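N-terminal acetyltransferase-like protein (PDB 5NNP) is probably the auxiliary, tetratricopeptide-repeat subunit of an N-terminal acetyltransferase A complex, a helical scaffold that holds its partner subunit for acetylation of protein N-termini. Local coordinates at residues P670-I684 against I702-L716. Sequence-based numbering, arbitrary orientation.
Unlike the reference sequence in segment 702-716: K708 (reference Asn).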
loop_
_atom_site.group_PDB
_atom_site.type_symbol
_atom_site.label_atom_id
_atom_site.label_comp_id
_atom_site.label_asym_id
_atom_site.label_seq_id
_atom_site.Cartn_x
_atom_site.Cartn_y
_atom_site.Cartn_z
ATOM N N PRO A 670 11.064 13.873 0.190
ATOM C CA PRO A 670 12.076 14.920 0.019
ATOM C C PRO A 670 13.002 14.692 -1.171
ATOM O O PRO A 670 13.486 15.675 -1.735
ATOM C CB PRO A 670 12.870 14.865 1.329
ATOM C CG PRO A 670 12.614 13.523 1.878
ATOM C CD PRO A 670 11.213 13.168 1.473
ATOM N N LYS A 671 13.233 13.437 -1.555
ATOM C CA LYS A 671 14.163 13.140 -2.645
ATOM C C LYS A 671 13.565 13.433 -4.017
ATOM O O LYS A 671 14.174 13.157 -5.050
ATOM C CB LYS A 671 14.610 11.683 -2.596
ATOM C CG LYS A 671 15.228 11.260 -1.284
ATOM C CD LYS A 671 16.106 10.041 -1.476
ATOM C CE LYS A 671 16.365 9.340 -0.163
ATOM N NZ LYS A 671 15.140 8.629 0.290
ATOM N N ASN A 672 12.371 14.003 -4.018
ATOM C CA ASN A 672 11.662 14.268 -5.251
ATOM C C ASN A 672 11.726 15.756 -5.624
ATOM O O ASN A 672 11.077 16.586 -4.988
ATOM C CB ASN A 672 10.225 13.796 -5.095
ATOM C CG ASN A 672 9.531 13.625 -6.406
ATOM O OD1 ASN A 672 9.722 14.415 -7.330
ATOM N ND2 ASN A 672 8.709 12.590 -6.502
ATOM N N ILE A 673 12.505 16.087 -6.655
ATOM C CA ILE A 673 12.785 17.483 -7.012
ATOM C C ILE A 673 11.555 18.309 -7.357
ATOM O O ILE A 673 11.508 19.495 -7.044
ATOM C CB ILE A 673 13.739 17.592 -8.208
ATOM C CG1 ILE A 673 15.011 16.799 -7.971
ATOM C CG2 ILE A 673 14.178 19.054 -8.422
ATOM C CD1 ILE A 673 16.236 17.482 -8.610
ATOM N N ASP A 674 10.572 17.692 -8.010
ATOM C CA ASP A 674 9.350 18.394 -8.392
ATOM C C ASP A 674 8.699 19.018 -7.173
ATOM O O ASP A 674 8.222 20.160 -7.233
ATOM C CB ASP A 674 8.362 17.451 -9.081
ATOM C CG ASP A 674 8.842 16.980 -10.439
ATOM O OD1 ASP A 674 9.624 17.702 -11.091
ATOM O OD2 ASP A 674 8.431 15.878 -10.857
ATOM N N GLY A 675 8.689 18.253 -6.078
ATOM C CA GLY A 675 8.194 18.718 -4.796
ATOM C C GLY A 675 8.994 19.886 -4.247
ATOM O O GLY A 675 8.414 20.869 -3.796
ATOM N N GLN A 676 10.321 19.786 -4.299
ATOM C CA GLN A 676 11.219 20.856 -3.845
ATOM C C GLN A 676 11.083 22.147 -4.657
ATOM O O GLN A 676 11.122 23.259 -4.112
ATOM C CB GLN A 676 12.667 20.373 -3.891
ATOM C CG GLN A 676 12.929 19.192 -2.968
ATOM C CD GLN A 676 12.730 19.567 -1.519
ATOM O OE1 GLN A 676 12.487 20.733 -1.212
ATOM N NE2 GLN A 676 12.837 18.586 -0.616
ATOM N N ILE A 677 10.932 21.991 -5.964
ATOM C CA ILE A 677 10.728 23.129 -6.846
ATOM C C ILE A 677 9.406 23.818 -6.519
ATOM O O ILE A 677 9.333 25.051 -6.472
ATOM C CB ILE A 677 10.745 22.707 -8.325
ATOM C CG1 ILE A 677 12.103 22.105 -8.685
ATOM C CG2 ILE A 677 10.441 23.888 -9.220
ATOM C CD1 ILE A 677 12.125 21.395 -10.029
ATOM N N ALA A 678 8.370 23.016 -6.271
ATOM C CA ALA A 678 7.046 23.544 -5.953
ATOM C C ALA A 678 7.031 24.195 -4.576
ATOM O O ALA A 678 6.383 25.228 -4.380
ATOM C CB ALA A 678 5.992 22.449 -6.028
ATOM N N GLY A 679 7.738 23.586 -3.630
ATOM C CA GLY A 679 7.899 24.172 -2.316
ATOM C C GLY A 679 8.543 25.551 -2.393
ATOM O O GLY A 679 8.100 26.504 -1.737
ATOM N N PHE A 680 9.592 25.667 -3.200
ATOM C CA PHE A 680 10.274 26.940 -3.341
ATOM C C PHE A 680 9.309 28.040 -3.793
ATOM O O PHE A 680 9.247 29.117 -3.188
ATOM C CB PHE A 680 11.429 26.824 -4.327
ATOM C CG PHE A 680 12.192 28.103 -4.497
ATOM C CD1 PHE A 680 11.757 29.067 -5.391
ATOM C CD2 PHE A 680 13.329 28.353 -3.753
ATOM C CE1 PHE A 680 12.442 30.251 -5.545
ATOM C CE2 PHE A 680 14.020 29.532 -3.906
ATOM C CZ PHE A 680 13.576 30.484 -4.803
ATOM N N GLU A 681 8.548 27.753 -4.843
ATOM C CA GLU A 681 7.552 28.691 -5.354
ATOM C C GLU A 681 6.535 29.132 -4.291
ATOM O O GLU A 681 6.163 30.308 -4.242
ATOM C CB GLU A 681 6.820 28.074 -6.548
ATOM C CG GLU A 681 7.740 27.649 -7.667
ATOM C CD GLU A 681 8.506 28.807 -8.255
ATOM O OE1 GLU A 681 8.069 29.962 -8.076
ATOM O OE2 GLU A 681 9.548 28.559 -8.895
ATOM N N VAL A 682 6.094 28.196 -3.446
ATOM C CA VAL A 682 5.154 28.501 -2.360
ATOM C C VAL A 682 5.748 29.401 -1.278
ATOM O O VAL A 682 5.094 30.350 -0.836
ATOM C CB VAL A 682 4.643 27.225 -1.670
ATOM C CG1 VAL A 682 3.922 27.566 -0.363
ATOM C CG2 VAL A 682 3.740 26.429 -2.605
ATOM N N TYR A 683 6.982 29.121 -0.863
ATOM C CA TYR A 683 7.605 29.871 0.233
ATOM C C TYR A 683 8.089 31.286 -0.114
ATOM O O TYR A 683 8.026 32.176 0.740
ATOM C CB TYR A 683 8.773 29.077 0.811
ATOM C CG TYR A 683 8.331 27.880 1.616
ATOM C CD1 TYR A 683 7.328 27.992 2.563
ATOM C CD2 TYR A 683 8.907 26.635 1.417
ATOM C CE1 TYR A 683 6.920 26.901 3.303
ATOM C CE2 TYR A 683 8.506 25.543 2.148
ATOM C CZ TYR A 683 7.510 25.681 3.090
ATOM O OH TYR A 683 7.108 24.593 3.822
ATOM N N ILE A 684 8.580 31.519 -1.330
ATOM C CA ILE A 684 8.962 32.895 -1.673
ATOM C C ILE A 684 7.732 33.797 -1.646
ATOM O O ILE A 684 7.800 34.950 -1.206
ATOM C CB ILE A 684 9.637 33.020 -3.052
ATOM C CG1 ILE A 684 8.910 32.168 -4.081
ATOM C CG2 ILE A 684 11.095 32.620 -2.970
ATOM C CD1 ILE A 684 9.656 32.046 -5.371
ATOM N N ILE A 702 19.846 17.391 -5.457
ATOM C CA ILE A 702 19.369 16.318 -6.327
ATOM C C ILE A 702 19.818 16.501 -7.788
ATOM O O ILE A 702 20.272 15.554 -8.427
ATOM C CB ILE A 702 17.840 16.207 -6.284
ATOM C CG1 ILE A 702 17.360 16.125 -4.828
ATOM C CG2 ILE A 702 17.370 15.004 -7.095
ATOM C CD1 ILE A 702 15.843 15.994 -4.667
ATOM N N ASP A 703 19.680 17.715 -8.315
ATOM C CA ASP A 703 20.148 18.020 -9.664
ATOM C C ASP A 703 20.728 19.423 -9.689
ATOM O O ASP A 703 20.001 20.397 -9.886
ATOM C CB ASP A 703 19.010 17.891 -10.684
ATOM C CG ASP A 703 19.510 17.830 -12.129
ATOM O OD1 ASP A 703 20.673 18.217 -12.386
ATOM O OD2 ASP A 703 18.731 17.401 -13.010
ATOM N N LYS A 704 22.037 19.512 -9.476
ATOM C CA LYS A 704 22.754 20.786 -9.504
ATOM C C LYS A 704 22.365 21.663 -10.695
ATOM O O LYS A 704 22.085 22.844 -10.523
ATOM C CB LYS A 704 24.269 20.539 -9.516
ATOM C CG LYS A 704 25.112 21.798 -9.660
ATOM C CD LYS A 704 26.606 21.494 -9.563
ATOM C CE LYS A 704 27.471 22.748 -9.757
ATOM N NZ LYS A 704 27.631 23.152 -11.190
ATOM N N ASN A 705 22.319 21.085 -11.891
ATOM C CA ASN A 705 22.117 21.887 -13.101
ATOM C C ASN A 705 20.709 21.834 -13.685
ATOM O O ASN A 705 20.496 22.222 -14.830
ATOM C CB ASN A 705 23.120 21.469 -14.175
ATOM C CG ASN A 705 24.549 21.565 -13.699
ATOM O OD1 ASN A 705 25.163 20.559 -13.347
ATOM N ND2 ASN A 705 25.089 22.782 -13.674
ATOM N N HIS A 706 19.752 21.357 -12.904
ATOM C CA HIS A 706 18.351 21.439 -13.293
ATOM C C HIS A 706 17.969 22.884 -13.603
ATOM O O HIS A 706 18.237 23.783 -12.808
ATOM C CB HIS A 706 17.468 20.883 -12.181
ATOM C CG HIS A 706 16.018 20.776 -12.543
ATOM N ND1 HIS A 706 15.252 21.868 -12.896
ATOM C CD2 HIS A 706 15.190 19.706 -12.577
ATOM C CE1 HIS A 706 14.014 21.471 -13.136
ATOM N NE2 HIS A 706 13.952 20.166 -12.949
ATOM N N PRO A 707 17.340 23.109 -14.766
ATOM C CA PRO A 707 17.041 24.466 -15.247
ATOM C C PRO A 707 16.209 25.275 -14.254
ATOM O O PRO A 707 16.430 26.476 -14.113
ATOM C CB PRO A 707 16.253 24.216 -16.537
ATOM C CG PRO A 707 16.649 22.838 -16.960
ATOM C CD PRO A 707 16.858 22.073 -15.694
ATOM N N LYS A 708 15.272 24.621 -13.572
ATOM C CA LYS A 708 14.397 25.314 -12.631
ATOM C C LYS A 708 15.151 25.729 -11.370
ATOM O O LYS A 708 14.945 26.833 -10.864
ATOM C CB LYS A 708 13.192 24.440 -12.261
ATOM C CG LYS A 708 11.838 24.982 -12.731
ATOM C CD LYS A 708 11.555 26.380 -12.174
ATOM C CE LYS A 708 10.179 26.887 -12.593
ATOM N NZ LYS A 708 10.014 28.355 -12.358
ATOM N N VAL A 709 16.019 24.854 -10.861
ATOM C CA VAL A 709 16.740 25.169 -9.627
ATOM C C VAL A 709 17.718 26.308 -9.899
ATOM O O VAL A 709 18.052 27.080 -9.005
ATOM C CB VAL A 709 17.497 23.940 -9.034
ATOM C CG1 VAL A 709 16.560 22.739 -8.877
ATOM C CG2 VAL A 709 18.677 23.569 -9.892
ATOM N N LEU A 710 18.162 26.417 -11.146
ATOM C CA LEU A 710 19.069 27.490 -11.539
ATOM C C LEU A 710 18.321 28.811 -11.600
ATOM O O LEU A 710 18.814 29.850 -11.147
ATOM C CB LEU A 710 19.710 27.181 -12.888
ATOM C CG LEU A 710 20.689 26.011 -12.859
ATOM C CD1 LEU A 710 21.262 25.744 -14.248
ATOM C CD2 LEU A 710 21.797 26.283 -11.836
ATOM N N GLU A 711 17.119 28.747 -12.162
ATOM C CA GLU A 711 16.225 29.892 -12.254
ATOM C C GLU A 711 15.803 30.401 -10.872
ATOM O O GLU A 711 15.909 31.595 -10.577
ATOM C CB GLU A 711 14.995 29.517 -13.075
ATOM C CG GLU A 711 14.161 30.690 -13.525
ATOM C CD GLU A 711 12.891 30.249 -14.209
ATOM O OE1 GLU A 711 12.095 29.511 -13.572
ATOM O OE2 GLU A 711 12.699 30.631 -15.387
ATOM N N GLN A 712 15.330 29.489 -10.031
ATOM C CA GLN A 712 14.926 29.835 -8.674
ATOM C C GLN A 712 16.110 30.334 -7.842
ATOM O O GLN A 712 15.949 31.217 -7.001
ATOM C CB GLN A 712 14.259 28.634 -7.992
ATOM C CG GLN A 712 12.915 28.235 -8.611
ATOM C CD GLN A 712 12.389 26.911 -8.076
ATOM O OE1 GLN A 712 13.160 26.073 -7.615
ATOM N NE2 GLN A 712 11.069 26.716 -8.138
ATOM N N ALA A 713 17.296 29.777 -8.079
ATOM C CA ALA A 713 18.506 30.230 -7.390
ATOM C C ALA A 713 18.779 31.702 -7.705
ATOM O O ALA A 713 19.057 32.511 -6.814
ATOM C CB ALA A 713 19.701 29.368 -7.783
ATOM N N ALA A 714 18.680 32.043 -8.984
ATOM C CA ALA A 714 18.886 33.413 -9.416
ATOM C C ALA A 714 17.751 34.323 -8.953
ATOM O O ALA A 714 17.976 35.487 -8.625
ATOM C CB ALA A 714 19.027 33.468 -10.933
ATOM N N LYS A 715 16.532 33.798 -8.934
ATOM C CA LYS A 715 15.370 34.597 -8.541
ATOM C C LYS A 715 15.427 34.928 -7.049
ATOM O O LYS A 715 15.015 36.005 -6.619
ATOM C CB LYS A 715 14.066 33.857 -8.885
ATOM C CG LYS A 715 12.792 34.695 -8.765
ATOM C CD LYS A 715 11.613 34.020 -9.482
ATOM C CE LYS A 715 11.339 32.608 -8.940
ATOM N NZ LYS A 715 10.252 31.861 -9.659
ATOM N N LEU A 716 15.958 33.997 -6.266
ATOM C CA LEU A 716 16.039 34.175 -4.822
ATOM C C LEU A 716 17.024 35.272 -4.460
ATOM O O LEU A 716 16.740 36.135 -3.632
ATOM C CB LEU A 716 16.450 32.864 -4.149
ATOM C CG LEU A 716 16.311 32.719 -2.635
ATOM C CD1 LEU A 716 14.845 32.668 -2.212
ATOM C CD2 LEU A 716 17.041 31.464 -2.185
#
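The F680 ring carries Q712 CB on one face, 3.7 Å from its centroid and offset toward the rim, a CH-pi contact; L716 CB lies in plane at its edge, and L716 CD1 reaches CZ obliquely. The Q712 chain runs antiparallel to the phenyl, its amide only modestly turned from the ring plane. With CG anti to the backbone N (chi1 -179°), the phenyl group is set against Q712 and L716. The H706 ring takes K708 N at its edge, ND1 accepting in the ring plane at 2.8 Å as N-cap of helix 707-716, while I677 CD1 meets H706 CE1 obliquely at 3.6 Å.

Extended beyond CG, Q712 brings NE2 between two acceptors. Q712 NE2 reaches E681 OE2 at 2.5 Å on its anti side, well out of the carboxylate plane but nearly straight (172°). The bond from Q712 NE2 to I677 O, 2.9 Å, is more bent and comes from the face of the carbonyl plane opposite the helical donor E681 N. Cut back to an alanine at this position, the chain would probably leave both I677 O and E681 OE2 without the amide donor. The E681 carboxylate also forms long salt bridges to K708 and K715, and R685 adds another at OE1; K708 NZ is held more closely by E711 OE1 (2.7 Å).

Toward the start of helix 673-684, I673 CD1 packs on D703 CB at 3.5 Å. Helix 554-572 packs against N672, D674, A678 and E681. The axes of segments 673-684 and 707-716 approach to 10.5 Å at 22°, nearly parallel: a helix packed on the next but one in sequence, with helix 689-702 between, consistent with a tetratricopeptide-like helical solenoid.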